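Local coordinates for putative metal binding protein RUMGNA_00854 (Ruminococcus gnavus, PDB 3U7Z), which is of uncharacterised function but binds calcium ions and belongs to the DUF4430 family of the ubiquitin-like clan, at residues Ile53-Asp57 and Glu58-Asp62. Residues are numbered along the deposited sequence; the frame is centred on the assembly and turned at random.
Sequences ITTVD and EETAD. With CA (calcium ion), chain F; EDO (1,2-ethanediol), chain K; EDO (1,2-ethanediol), chain J.
T55 and T60 adopt matching first torsions (chi1 -57° and -63°), which set each OG1 opposite its own carbonyl carbon and bring the two hydroxyls together across a tight antiparallel hairpin. Their OG1 atoms lie 2.8 Å apart, a hydrogen bond in which either may donate, and CG2 of T55 packs against OG1 of T60. This is the non-hydrogen-bonded pair of the ladder. V56 and E59 form the hydrogen-bonded pair that closes the type I' turn: V56 N reaches E59 O at 3.0 Å, whereas E59 N approaches V56 O from above the carbonyl plane. Beyond the T55-T60 pair, A61 N donates to T54 O at 2.9 Å, the straightest of the backbone bonds here (167° at the hydrogen). Both D57 and E58, at the turn corners, have positive phi, as this turn type requires. D57 holds CG anti to its N, and OD1 binds a calcium ion at 2.2 Å; OD2 accepts from H15 NE2, while E59 OE1 bonds ND1 of the same imidazole. A water on the ion donates to E58 OE1 at 2.5 Å, so the second corner joins the site through solvent, and the ion probably eases repulsion between the D57 and E58 carboxylates. I53 stands apart from the returning strand; its CB and CG1 pack beside an ethanediol probably left from crystallisation, whose O1 accepts from I53 N at 2.9 Å, and its side chain also touches A82. Without CG1, CG2 and CD1, as with an alanine here, the packing against A82 would probably be lost, while the backbone bond from N remained. On the other flank of strand 52-56 runs strand 42-45, where the backbones of T54 and T55 both bond to that of D43, a classic beta bulge. V56 meets V13, W69 and L95, and E59 meets L97, so the hairpin lies against strands 7-14, 67-73 and 92-99.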
loop_
_atom_site.group_PDB
_atom_site.type_symbol
_atom_site.label_atom_id
_atom_site.label_comp_id
_atom_site.label_asym_id
_atom_site.label_seq_id
_atom_site.Cartn_x
_atom_site.Cartn_y
_atom_site.Cartn_z
ATOM N N ILE A 53 -0.758 4.639 -6.771
ATOM C CA ILE A 53 0.051 3.390 -6.800
ATOM C C ILE A 53 -0.441 2.519 -7.938
ATOM O O ILE A 53 -1.623 2.110 -7.963
ATOM C CB ILE A 53 -0.044 2.638 -5.452
ATOM C CG1 ILE A 53 0.597 3.486 -4.346
ATOM C CG2 ILE A 53 0.602 1.245 -5.512
ATOM C CD1 ILE A 53 0.417 2.909 -2.985
ATOM N N THR A 54 0.456 2.202 -8.857
ATOM C CA THR A 54 0.211 1.401 -10.042
ATOM C C THR A 54 0.757 -0.023 -9.908
ATOM O O THR A 54 0.208 -0.935 -10.494
ATOM C CB THR A 54 0.812 2.140 -11.296
ATOM O OG1 THR A 54 2.188 2.380 -11.049
ATOM C CG2 THR A 54 0.017 3.444 -11.574
ATOM N N THR A 55 1.865 -0.180 -9.197
ATOM C CA THR A 55 2.547 -1.459 -9.081
ATOM C C THR A 55 2.855 -1.714 -7.634
ATOM O O THR A 55 3.356 -0.825 -6.938
ATOM C CB THR A 55 3.860 -1.485 -9.884
ATOM O OG1 THR A 55 3.578 -1.187 -11.237
ATOM C CG2 THR A 55 4.617 -2.826 -9.798
ATOM N N VAL A 56 2.538 -2.935 -7.172
ATOM C CA VAL A 56 2.890 -3.357 -5.834
ATOM C C VAL A 56 3.497 -4.754 -5.908
ATOM O O VAL A 56 2.918 -5.647 -6.506
ATOM C CB VAL A 56 1.642 -3.415 -4.893
ATOM C CG1 VAL A 56 2.058 -3.779 -3.499
ATOM C CG2 VAL A 56 0.936 -2.051 -4.886
ATOM N N ASP A 57 4.696 -4.916 -5.352
ATOM C CA ASP A 57 5.325 -6.222 -5.264
ATOM C C ASP A 57 5.337 -6.871 -6.629
ATOM O O ASP A 57 4.952 -8.011 -6.753
ATOM C CB ASP A 57 4.672 -7.096 -4.185
ATOM C CG ASP A 57 5.375 -8.397 -3.928
ATOM O OD1 ASP A 57 6.633 -8.467 -3.992
ATOM O OD2 ASP A 57 4.646 -9.387 -3.604
ATOM N N GLU A 58 5.784 -6.127 -7.641
ATOM C CA GLU A 58 5.943 -6.599 -9.015
ATOM C C GLU A 58 4.686 -6.999 -9.735
ATOM O O GLU A 58 4.758 -7.687 -10.730
ATOM C CB GLU A 58 6.989 -7.709 -9.087
ATOM C CG GLU A 58 8.312 -7.297 -8.517
ATOM C CD GLU A 58 9.348 -8.381 -8.666
ATOM O OE1 GLU A 58 9.014 -9.590 -8.519
ATOM O OE2 GLU A 58 10.526 -8.025 -8.885
ATOM N N GLU A 59 3.553 -6.484 -9.295
ATOM C CA GLU A 59 2.316 -6.643 -10.015
ATOM C C GLU A 59 1.685 -5.292 -10.324
ATOM O O GLU A 59 1.416 -4.471 -9.444
ATOM C CB GLU A 59 1.288 -7.504 -9.228
ATOM C CG GLU A 59 0.011 -7.690 -10.022
ATOM C CD GLU A 59 -0.985 -8.662 -9.449
ATOM O OE1 GLU A 59 -1.005 -8.808 -8.244
ATOM O OE2 GLU A 59 -1.799 -9.273 -10.198
ATOM N N THR A 60 1.471 -5.067 -11.609
ATOM C CA THR A 60 0.982 -3.812 -12.123
ATOM C C THR A 60 -0.504 -3.963 -12.414
ATOM O O THR A 60 -0.928 -4.906 -13.117
ATOM C CB THR A 60 1.739 -3.408 -13.426
ATOM O OG1 THR A 60 3.126 -3.214 -13.098
ATOM C CG2 THR A 60 1.182 -2.087 -14.018
ATOM N N ALA A 61 -1.293 -3.028 -11.915
ATOM C CA ALA A 61 -2.711 -2.966 -12.173
ATOM C C ALA A 61 -2.927 -2.674 -13.661
ATOM O O ALA A 61 -2.309 -1.727 -14.211
ATOM C CB ALA A 61 -3.383 -1.889 -11.332
ATOM N N ASP A 62 -3.901 -3.365 -14.248
ATOM C CA ASP A 62 -4.312 -3.132 -15.644
ATOM C C ASP A 62 -5.461 -2.131 -15.646
ATOM O O ASP A 62 -6.599 -2.477 -15.367
ATOM C CB ASP A 62 -4.700 -4.460 -16.340
ATOM C CG ASP A 62 -5.224 -4.262 -17.773
ATOM O OD1 ASP A 62 -5.192 -3.133 -18.311
ATOM O OD2 ASP A 62 -5.646 -5.272 -18.363
HETATM CA CA CA F . 8.721 -8.967 -4.227
HETATM C C1 EDO K . 8.391 -1.417 -7.579
HETATM O O1 EDO K . 8.995 -1.704 -8.852
HETATM C C2 EDO K . 7.211 -2.338 -7.281
HETATM O O2 EDO K . 7.333 -3.775 -7.343
HETATM C C1 EDO J . -3.335 4.193 -3.882
HETATM O O1 EDO J . -3.266 4.662 -5.290
HETATM C C2 EDO J . -3.374 5.358 -2.835
HETATM O O2 EDO J . -2.084 6.013 -2.467
HETATM O O HOH W 1 7.649 -9.944 -6.434
HETATM O O HOH W 2 9.712 -7.207 -2.787
#